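Local coordinates for protein cellulase (Bacillus sp. BG-CS10, PDB 5E09) that probably cleaves internal beta-1,4-glucosidic linkages in cellulose, as a halophilic family 5 glycoside hydrolase that also carries a family 46 carbohydrate-binding module, at residues A[224-229]-A[273-278]; A[247-252]-A[294-299]; A[269-274]-A[308-313]. One frame throughout, in Å; residues are numbered along the deposited sequence.

Contact 1 (A[224-229]-A[273-278]); sequences HYYGFW and GLLGFD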
loop_
_atom_site.group_PDB
_atom_site.type_symbol
_atom_site.label_atom_id
_atom_site.label_comp_id
_atom_site.label_asym_id
_atom_site.label_seq_id
_atom_site.Cartn_x
_atom_site.Cartn_y
_atom_site.Cartn_z
ATOM N N HIS A 224 0.516 -5.177 10.445
ATOM C CA HIS A 224 0.285 -4.618 9.120
ATOM C C HIS A 224 0.300 -3.101 9.204
ATOM O O HIS A 224 0.001 -2.536 10.252
ATOM C CB HIS A 224 -1.047 -5.098 8.540
ATOM C CG HIS A 224 -1.070 -6.553 8.197
ATOM N ND1 HIS A 224 -2.204 -7.193 7.734
ATOM C CD2 HIS A 224 -0.103 -7.498 8.247
ATOM C CE1 HIS A 224 -1.932 -8.462 7.519
ATOM N NE2 HIS A 224 -0.665 -8.679 7.823
ATOM N N TYR A 225 0.635 -2.439 8.101
ATOM C CA TYR A 225 0.685 -0.982 8.091
ATOM C C TYR A 225 0.413 -0.414 6.701
ATOM O O TYR A 225 1.032 -0.819 5.726
ATOM C CB TYR A 225 2.042 -0.492 8.594
ATOM C CG TYR A 225 2.078 0.998 8.810
ATOM C CD1 TYR A 225 1.478 1.563 9.929
ATOM C CD2 TYR A 225 2.695 1.842 7.896
ATOM C CE1 TYR A 225 1.497 2.921 10.137
ATOM C CE2 TYR A 225 2.719 3.208 8.095
ATOM C CZ TYR A 225 2.121 3.741 9.220
ATOM O OH TYR A 225 2.141 5.097 9.432
ATOM N N TYR A 226 -0.507 0.539 6.620
ATOM C CA TYR A 226 -0.927 1.068 5.327
ATOM C C TYR A 226 -0.901 2.584 5.297
ATOM O O TYR A 226 -1.504 3.206 4.426
ATOM C CB TYR A 226 -2.322 0.556 4.976
ATOM C CG TYR A 226 -2.299 -0.858 4.457
ATOM C CD1 TYR A 226 -2.074 -1.113 3.108
ATOM C CD2 TYR A 226 -2.476 -1.939 5.314
ATOM C CE1 TYR A 226 -2.035 -2.408 2.620
ATOM C CE2 TYR A 226 -2.437 -3.239 4.836
ATOM C CZ TYR A 226 -2.217 -3.467 3.488
ATOM O OH TYR A 226 -2.184 -4.754 2.999
ATOM N N GLY A 227 -0.200 3.168 6.261
ATOM C CA GLY A 227 0.038 4.595 6.279
ATOM C C GLY A 227 -1.019 5.372 7.029
ATOM O O GLY A 227 -2.177 4.955 7.114
ATOM N N PHE A 228 -0.594 6.504 7.584
ATOM C CA PHE A 228 -1.486 7.475 8.187
ATOM C C PHE A 228 -2.699 7.692 7.283
ATOM O O PHE A 228 -2.569 8.165 6.153
ATOM C CB PHE A 228 -0.735 8.781 8.436
ATOM C CG PHE A 228 -1.545 9.825 9.134
ATOM C CD1 PHE A 228 -2.127 9.562 10.364
ATOM C CD2 PHE A 228 -1.711 11.083 8.571
ATOM C CE1 PHE A 228 -2.873 10.529 11.019
ATOM C CE2 PHE A 228 -2.458 12.058 9.219
ATOM C CZ PHE A 228 -3.040 11.780 10.445
ATOM N N TRP A 229 -3.870 7.328 7.800
ATOM C CA TRP A 229 -5.082 7.175 6.994
ATOM C C TRP A 229 -5.419 8.304 6.000
ATOM O O TRP A 229 -5.649 8.027 4.824
ATOM C CB TRP A 229 -6.284 6.945 7.924
ATOM C CG TRP A 229 -7.560 6.815 7.164
ATOM C CD1 TRP A 229 -7.964 5.743 6.419
ATOM C CD2 TRP A 229 -8.589 7.798 7.047
ATOM N NE1 TRP A 229 -9.185 6.001 5.846
ATOM C CE2 TRP A 229 -9.594 7.262 6.217
ATOM C CE3 TRP A 229 -8.764 9.088 7.563
ATOM C CZ2 TRP A 229 -10.757 7.956 5.895
ATOM C CZ3 TRP A 229 -9.919 9.782 7.242
ATOM C CH2 TRP A 229 -10.900 9.214 6.415
ATOM N N GLY A 273 1.711 -1.025 2.302
ATOM C CA GLY A 273 1.328 -0.386 1.061
ATOM C C GLY A 273 0.645 0.911 1.441
ATOM O O GLY A 273 0.854 1.432 2.534
ATOM N N LEU A 274 -0.165 1.444 0.540
ATOM C CA LEU A 274 -1.020 2.569 0.882
ATOM C C LEU A 274 -2.462 2.158 0.614
ATOM O O LEU A 274 -2.756 1.566 -0.420
ATOM C CB LEU A 274 -0.637 3.819 0.083
ATOM C CG LEU A 274 0.671 4.499 0.494
ATOM C CD1 LEU A 274 1.086 5.525 -0.546
ATOM C CD2 LEU A 274 0.523 5.157 1.864
ATOM N N LEU A 275 -3.345 2.454 1.562
ATOM C CA LEU A 275 -4.741 2.034 1.492
ATOM C C LEU A 275 -5.400 2.442 0.177
ATOM O O LEU A 275 -6.106 1.644 -0.450
ATOM C CB LEU A 275 -5.520 2.622 2.665
ATOM C CG LEU A 275 -6.655 1.765 3.217
ATOM C CD1 LEU A 275 -6.080 0.484 3.788
ATOM C CD2 LEU A 275 -7.440 2.529 4.269
ATOM N N GLY A 276 -5.143 3.680 -0.243
ATOM C CA GLY A 276 -5.695 4.207 -1.478
ATOM C C GLY A 276 -5.440 3.356 -2.710
ATOM O O GLY A 276 -6.197 3.431 -3.683
ATOM N N PHE A 277 -4.388 2.538 -2.672
ATOM C CA PHE A 277 -4.071 1.647 -3.787
ATOM C C PHE A 277 -5.217 0.683 -4.101
ATOM O O PHE A 277 -5.302 0.161 -5.212
ATOM C CB PHE A 277 -2.796 0.846 -3.505
ATOM C CG PHE A 277 -1.529 1.653 -3.612
ATOM C CD1 PHE A 277 -1.559 2.977 -4.024
ATOM C CD2 PHE A 277 -0.305 1.079 -3.306
ATOM C CE1 PHE A 277 -0.393 3.716 -4.122
ATOM C CE2 PHE A 277 0.867 1.815 -3.402
ATOM C CZ PHE A 277 0.821 3.136 -3.812
ATOM N N ASP A 278 -6.093 0.439 -3.129
ATOM C CA ASP A 278 -7.257 -0.410 -3.379
ATOM C C ASP A 278 -8.158 0.221 -4.444
ATOM O O ASP A 278 -8.706 -0.467 -5.305
ATOM C CB ASP A 278 -8.028 -0.664 -2.086
ATOM C CG ASP A 278 -7.334 -1.678 -1.192
ATOM O OD1 ASP A 278 -6.519 -2.470 -1.715
ATOM O OD2 ASP A 278 -7.598 -1.681 0.031
#

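Contact 2 (A[247-252]-A[294-299]); sequences QDIIDT and EFLIHH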
loop_
_atom_site.group_PDB
_atom_site.type_symbol
_atom_site.label_atom_id
_atom_site.label_comp_id
_atom_site.label_asym_id
_atom_site.label_seq_id
_atom_site.Cartn_x
_atom_site.Cartn_y
_atom_site.Cartn_z
ATOM N N GLN A 247 5.456 11.215 11.261
ATOM C CA GLN A 247 5.409 11.019 12.701
ATOM C C GLN A 247 4.626 9.768 13.049
ATOM O O GLN A 247 4.967 9.067 14.003
ATOM C CB GLN A 247 4.796 12.232 13.398
ATOM C CG GLN A 247 5.066 12.267 14.894
ATOM C CD GLN A 247 6.552 12.253 15.211
ATOM O OE1 GLN A 247 7.325 13.021 14.639
ATOM N NE2 GLN A 247 6.960 11.373 16.121
ATOM N N ASP A 248 3.579 9.489 12.271
ATOM C CA ASP A 248 2.797 8.274 12.469
ATOM C C ASP A 248 3.660 7.041 12.234
ATOM O O ASP A 248 3.591 6.060 12.992
ATOM C CB ASP A 248 1.583 8.248 11.549
ATOM C CG ASP A 248 0.627 7.129 11.896
ATOM O OD1 ASP A 248 -0.083 7.262 12.917
ATOM O OD2 ASP A 248 0.596 6.117 11.160
ATOM N N ILE A 249 4.481 7.088 11.187
ATOM C CA ILE A 249 5.442 6.000 10.973
ATOM C C ILE A 249 6.404 5.827 12.168
ATOM O O ILE A 249 6.573 4.713 12.721
ATOM C CB ILE A 249 6.256 6.235 9.693
ATOM C CG1 ILE A 249 5.336 6.136 8.470
ATOM C CG2 ILE A 249 7.413 5.248 9.604
ATOM C CD1 ILE A 249 5.964 6.602 7.181
ATOM N N ILE A 250 7.016 6.937 12.568
ATOM C CA ILE A 250 7.999 6.922 13.648
ATOM C C ILE A 250 7.418 6.379 14.953
ATOM O O ILE A 250 7.998 5.478 15.557
ATOM C CB ILE A 250 8.580 8.330 13.884
ATOM C CG1 ILE A 250 9.535 8.697 12.747
ATOM C CG2 ILE A 250 9.309 8.401 15.218
ATOM C CD1 ILE A 250 10.165 10.051 12.904
ATOM N N ASP A 251 6.276 6.915 15.374
ATOM C CA ASP A 251 5.621 6.464 16.600
ATOM C C ASP A 251 5.240 4.987 16.519
ATOM O O ASP A 251 5.577 4.185 17.420
ATOM C CB ASP A 251 4.371 7.307 16.889
ATOM C CG ASP A 251 4.694 8.775 17.148
ATOM O OD1 ASP A 251 5.875 9.099 17.401
ATOM O OD2 ASP A 251 3.762 9.608 17.108
ATOM N N THR A 252 4.549 4.630 15.433
ATOM C CA THR A 252 4.086 3.258 15.255
ATOM C C THR A 252 5.221 2.263 15.441
ATOM O O THR A 252 5.152 1.349 16.285
ATOM C CB THR A 252 3.461 3.036 13.865
ATOM O OG1 THR A 252 2.323 3.894 13.703
ATOM C CG2 THR A 252 3.031 1.587 13.702
ATOM N N GLU A 294 10.127 5.522 0.699
ATOM C CA GLU A 294 11.536 5.711 1.065
ATOM C C GLU A 294 11.686 5.918 2.578
ATOM O O GLU A 294 12.498 5.255 3.249
ATOM C CB GLU A 294 12.130 6.902 0.298
ATOM C CG GLU A 294 13.656 7.017 0.355
ATOM C CD GLU A 294 14.151 7.758 1.582
ATOM O OE1 GLU A 294 13.411 8.627 2.101
ATOM O OE2 GLU A 294 15.284 7.467 2.028
ATOM N N PHE A 295 10.890 6.842 3.109
ATOM C CA PHE A 295 10.884 7.115 4.541
ATOM C C PHE A 295 10.553 5.857 5.364
ATOM O O PHE A 295 11.304 5.455 6.275
ATOM C CB PHE A 295 9.882 8.231 4.827
ATOM C CG PHE A 295 9.966 8.792 6.210
ATOM C CD1 PHE A 295 10.865 9.802 6.509
ATOM C CD2 PHE A 295 9.128 8.329 7.207
ATOM C CE1 PHE A 295 10.935 10.332 7.790
ATOM C CE2 PHE A 295 9.189 8.853 8.485
ATOM C CZ PHE A 295 10.092 9.856 8.779
ATOM N N LEU A 296 9.430 5.233 5.018
ATOM C CA LEU A 296 8.966 4.028 5.701
ATOM C C LEU A 296 10.031 2.936 5.762
ATOM O O LEU A 296 10.332 2.406 6.841
ATOM C CB LEU A 296 7.714 3.474 5.015
ATOM C CG LEU A 296 7.185 2.149 5.575
ATOM C CD1 LEU A 296 6.834 2.286 7.052
ATOM C CD2 LEU A 296 5.985 1.646 4.779
ATOM N N ILE A 297 10.600 2.589 4.610
ATOM C CA ILE A 297 11.550 1.483 4.594
ATOM C C ILE A 297 12.847 1.863 5.324
ATOM O O ILE A 297 13.459 1.010 5.980
ATOM C CB ILE A 297 11.835 1.012 3.160
ATOM C CG1 ILE A 297 10.564 0.390 2.580
ATOM C CG2 ILE A 297 12.961 -0.018 3.142
ATOM C CD1 ILE A 297 10.650 0.034 1.116
ATOM N N HIS A 298 13.242 3.135 5.258
ATOM C CA HIS A 298 14.365 3.581 6.081
ATOM C C HIS A 298 14.120 3.266 7.555
ATOM O O HIS A 298 14.973 2.663 8.227
ATOM C CB HIS A 298 14.620 5.079 5.922
ATOM C CG HIS A 298 15.568 5.638 6.939
ATOM N ND1 HIS A 298 16.789 5.062 7.214
ATOM C CD2 HIS A 298 15.474 6.727 7.742
ATOM C CE1 HIS A 298 17.407 5.769 8.144
ATOM N NE2 HIS A 298 16.631 6.784 8.482
ATOM N N HIS A 299 12.954 3.654 8.065
ATOM C CA HIS A 299 12.735 3.486 9.503
ATOM C C HIS A 299 12.499 2.018 9.909
ATOM O O HIS A 299 12.875 1.598 11.024
ATOM C CB HIS A 299 11.598 4.392 9.958
ATOM C CG HIS A 299 12.012 5.825 10.094
ATOM N ND1 HIS A 299 12.770 6.281 11.151
ATOM C CD2 HIS A 299 11.814 6.892 9.284
ATOM C CE1 HIS A 299 13.007 7.572 10.997
ATOM N NE2 HIS A 299 12.438 7.969 9.875
#

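Contact 3 (A[269-274]-A[308-313]); sequences LGEFGL and MLWDNG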
loop_
_atom_site.group_PDB
_atom_site.type_symbol
_atom_site.label_atom_id
_atom_site.label_comp_id
_atom_site.label_asym_id
_atom_site.label_seq_id
_atom_site.Cartn_x
_atom_site.Cartn_y
_atom_site.Cartn_z
ATOM N N LEU A 269 6.422 -7.156 9.350
ATOM C CA LEU A 269 5.397 -6.314 8.763
ATOM C C LEU A 269 4.791 -7.091 7.596
ATOM O O LEU A 269 5.203 -6.930 6.453
ATOM C CB LEU A 269 5.986 -4.976 8.305
ATOM C CG LEU A 269 4.997 -3.934 7.785
ATOM C CD1 LEU A 269 3.929 -3.657 8.830
ATOM C CD2 LEU A 269 5.726 -2.654 7.426
ATOM N N GLY A 270 3.827 -7.952 7.896
ATOM C CA GLY A 270 3.336 -8.918 6.926
ATOM C C GLY A 270 2.660 -8.331 5.703
ATOM O O GLY A 270 2.589 -8.976 4.653
ATOM N N GLU A 271 2.141 -7.116 5.845
ATOM C CA GLU A 271 1.598 -6.364 4.723
ATOM C C GLU A 271 1.914 -4.895 4.893
ATOM O O GLU A 271 1.778 -4.346 5.991
ATOM C CB GLU A 271 0.079 -6.535 4.602
ATOM C CG GLU A 271 -0.400 -7.946 4.359
ATOM C CD GLU A 271 -1.899 -8.016 4.176
ATOM O OE1 GLU A 271 -2.516 -6.943 3.999
ATOM O OE2 GLU A 271 -2.459 -9.135 4.216
ATOM N N PHE A 272 2.341 -4.254 3.812
ATOM C CA PHE A 272 2.361 -2.801 3.793
ATOM C C PHE A 272 2.064 -2.302 2.387
ATOM O O PHE A 272 2.121 -3.060 1.420
ATOM C CB PHE A 272 3.695 -2.250 4.320
ATOM C CG PHE A 272 4.851 -2.408 3.376
ATOM C CD1 PHE A 272 5.571 -3.593 3.330
ATOM C CD2 PHE A 272 5.240 -1.361 2.557
ATOM C CE1 PHE A 272 6.643 -3.735 2.472
ATOM C CE2 PHE A 272 6.315 -1.499 1.693
ATOM C CZ PHE A 272 7.016 -2.687 1.651
ATOM N N GLY A 273 1.711 -1.025 2.302
ATOM C CA GLY A 273 1.328 -0.386 1.061
ATOM C C GLY A 273 0.645 0.911 1.441
ATOM O O GLY A 273 0.854 1.432 2.534
ATOM N N LEU A 274 -0.165 1.444 0.540
ATOM C CA LEU A 274 -1.020 2.569 0.882
ATOM C C LEU A 274 -2.462 2.158 0.614
ATOM O O LEU A 274 -2.756 1.566 -0.420
ATOM C CB LEU A 274 -0.637 3.819 0.083
ATOM C CG LEU A 274 0.671 4.499 0.494
ATOM C CD1 LEU A 274 1.086 5.525 -0.546
ATOM C CD2 LEU A 274 0.523 5.157 1.864
HETATM N N MSE A 308 7.017 -6.971 4.078
HETATM C CA MSE A 308 6.477 -7.731 2.949
HETATM C C MSE A 308 5.391 -6.948 2.201
HETATM O O MSE A 308 4.297 -6.731 2.727
HETATM C CB MSE A 308 5.910 -9.068 3.432
HETATM C CG MSE A 308 6.843 -9.834 4.356
HETATM SE SE MSE A 308 6.193 -11.607 4.748
HETATM C CE MSE A 308 6.807 -12.519 3.136
ATOM N N LEU A 309 5.698 -6.541 0.974
ATOM C CA LEU A 309 4.832 -5.664 0.192
ATOM C C LEU A 309 3.536 -6.347 -0.229
ATOM O O LEU A 309 3.550 -7.480 -0.710
ATOM C CB LEU A 309 5.586 -5.170 -1.048
ATOM C CG LEU A 309 4.822 -4.386 -2.117
ATOM C CD1 LEU A 309 4.531 -2.972 -1.643
ATOM C CD2 LEU A 309 5.596 -4.385 -3.432
ATOM N N TRP A 310 2.416 -5.655 -0.049
ATOM C CA TRP A 310 1.137 -6.182 -0.508
ATOM C C TRP A 310 0.980 -5.924 -2.003
ATOM O O TRP A 310 0.988 -4.775 -2.444
ATOM C CB TRP A 310 -0.035 -5.556 0.258
ATOM C CG TRP A 310 -1.366 -6.012 -0.267
ATOM C CD1 TRP A 310 -2.260 -5.277 -1.000
ATOM C CD2 TRP A 310 -1.941 -7.310 -0.130
ATOM N NE1 TRP A 310 -3.356 -6.037 -1.314
ATOM C CE2 TRP A 310 -3.184 -7.304 -0.787
ATOM C CE3 TRP A 310 -1.529 -8.492 0.506
ATOM C CZ2 TRP A 310 -4.024 -8.412 -0.843
ATOM C CZ3 TRP A 310 -2.360 -9.602 0.451
ATOM C CH2 TRP A 310 -3.593 -9.553 -0.220
ATOM N N ASP A 311 0.843 -6.996 -2.776
ATOM C CA ASP A 311 0.719 -6.890 -4.228
ATOM C C ASP A 311 -0.468 -7.708 -4.716
ATOM O O ASP A 311 -0.363 -8.921 -4.858
ATOM C CB ASP A 311 2.007 -7.362 -4.906
ATOM C CG ASP A 311 2.080 -6.982 -6.389
ATOM O OD1 ASP A 311 1.026 -6.728 -7.021
ATOM O OD2 ASP A 311 3.217 -6.948 -6.922
ATOM N N ASN A 312 -1.590 -7.041 -4.980
ATOM C CA ASN A 312 -2.819 -7.728 -5.376
ATOM C C ASN A 312 -2.883 -7.989 -6.878
ATOM O O ASN A 312 -3.908 -8.437 -7.395
ATOM C CB ASN A 312 -4.054 -6.924 -4.936
ATOM C CG ASN A 312 -4.129 -5.534 -5.573
ATOM O OD1 ASN A 312 -3.485 -5.256 -6.587
ATOM N ND2 ASN A 312 -4.935 -4.658 -4.978
ATOM N N GLY A 313 -1.785 -7.689 -7.569
ATOM C CA GLY A 313 -1.736 -7.774 -9.016
ATOM C C GLY A 313 -1.422 -6.437 -9.669
ATOM O O GLY A 313 -1.164 -6.370 -10.872
#

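Contact 1 (A[224-229]-A[273-278])
The carbonyl oxygen of Tyr226 takes a weak bond from Leu275 N, 3.5 Å long with an N-H...O angle of 149°, and has Leu274 packed beside it, Leu274 CA coming within 3.6 Å of Tyr226 O and Leu274 CD2 flanking the same oxygen. One step back, Gly273 N makes a second weak bond to Tyr225 O, also 3.5 Å long but more bent at 137°. Between the two, Gly273 O accepts a CA-H...O contact from Tyr226, with CA and O 3.3 Å apart. The backbones are thus joined by several loose polar contacts rather than by regular sheet pairing.

The Tyr226 side chain adds the main apolar surface. Its first torsion sets CG beside the backbone N, anti to the carbonyl carbon (chi1 -79°). The ring approaches Gly273 through Tyr226 CD1, 3.8 Å from Gly273 C, and Leu274 N sits near the ring plane at the edge. Leu275 crosses Tyr226 at about a right angle, CD1 lying 3.9 Å from Tyr226 CB. Its other branch, CD2, meets the edge of the indole, 3.9 Å from Trp229 CD1, so the two methyls touch two different aromatic residues. Trp229 also packs on Trp476, in the sequence range of the C-terminal carbohydrate-binding domain.

The phenol of Tyr226 is hydrogen-bonded to Glu271 OE1. The backbone contacts and Leu275 therefore hold Tyr226 where its hydroxyl meets Glu271, probably the catalytic nucleophile of this family 5 barrel.

Contact 2 (A[247-252]-A[294-299])
Ile249 projects from its helix into a hollow formed by Phe295, Leu296 and His299, pairing two neighbouring outer helices of the (beta/alpha)8 barrel, 243-261 and 286-302. The axes of the two segments run nearly parallel, 16° apart, and approach to 10.2 Å, a spacing bridged entirely by side chains.

Both branches of Ile249 are used. CG1 stands anti to the carbonyl carbon (chi1 -67°), and the CD1 methyl beyond it presses on the rim of the Phe295 ring, 3.6 Å from Phe295 CD2 and close to the ring plane. The shorter branch turns the other way: Ile249 CG2 lies 4.0 Å from Leu296 CD1 and 4.3 Å from His299 CB. The bump is therefore held between a ring edge, a leucine methyl and the root of the histidine.

Ile250 fills the next recess, between the far end of Phe295 and the imidazole. Its CD1 comes 4.1 Å from Phe295 CZ, again at the ring edge, so two isoleucine methyls meet successive parts of one aromatic rim. The histidine offers a face instead, and the opposite face is covered by CD2 of His298. Leu296 also touches Phe253 of helix 243-261, while Ile249 touches Tyr225 of barrel strand 219-225. At the outer recess, Ile250 CG1 makes a CH-pi contact with His299, 4.2 Å from the ring centroid and 16° off the ring normal, nearest to His299 CE1.

Contact 3 (A[269-274]-A[308-313])
Glu271 and Trp310 extend side by side in the same direction, from adjacent parallel strands. From CB of Glu271, CG is set anti to the carbonyl carbon (chi1 -61°) and approaches Trp310 CE3 at 4.1 Å. The extended chain then brings CD to 3.7 Å from Trp310 CE3, approaching the ring obliquely. At the tip the oxygens divide: OE1 sits above one face of the indole, offset toward the rim, and OE2 lies 3.8 Å from Trp310 CZ3. Carboxylate and indole planes are 23° apart, and the carboxylate lies over the rim of the six-membered ring, by CE3 and CZ3. Outside the pair, OE1 is hydrogen-bonded to Tyr226 OH and OE2 forms a salt bridge with Arg59, two partners that would fix the rotation of the carboxylate.

Beneath this, the backbones are paired by Met308 N donating to Leu269 O at 3.0 Å and by Trp310 N donating to Phe272 O, also at 3.0 Å and nearly straight at 168°. The bond from Phe272 N to Met308 O is weak.

Away from Glu271, the Phe272 ring leans across the neighbouring strand: CE1 approaches Leu309 N, CZ lies 3.9 Å from Leu309 CB, and Leu309 CD1 covers one face. Phe272 also touches Phe293 and Leu296 of the connecting helix 286-302. These strands belong to a beta-alpha-beta unit of the (beta/alpha)8 barrel; a glutamate at the end of the seventh strand is consistent with the catalytic nucleophile position of family 5 glycoside hydrolases.

Overall arrangement
Contacts 1 and 3 meet at Gly273 and Leu274, where the strand 267-272 runs out into its loop: contact 3 pairs that strand with 306-311, and contact 1 ties its continuation to the chain leaving strand 219-225. Contact 2 lies outside the barrel wall, its centre about 14 Å from the centre of the chain, between the helices that precede and follow strand 267-272. Contacts 2 and 3 are buried, whereas contact 1 is partly exposed. Their chemistry differs accordingly: two sound backbone bonds, a weak one and a carboxylate set against an indole in contact 3, weak backbone links in contact 1, and isoleucine packing on a ring edge and an imidazole face in contact 2. Tyr225 joins contact 1 to Asp248 of contact 2.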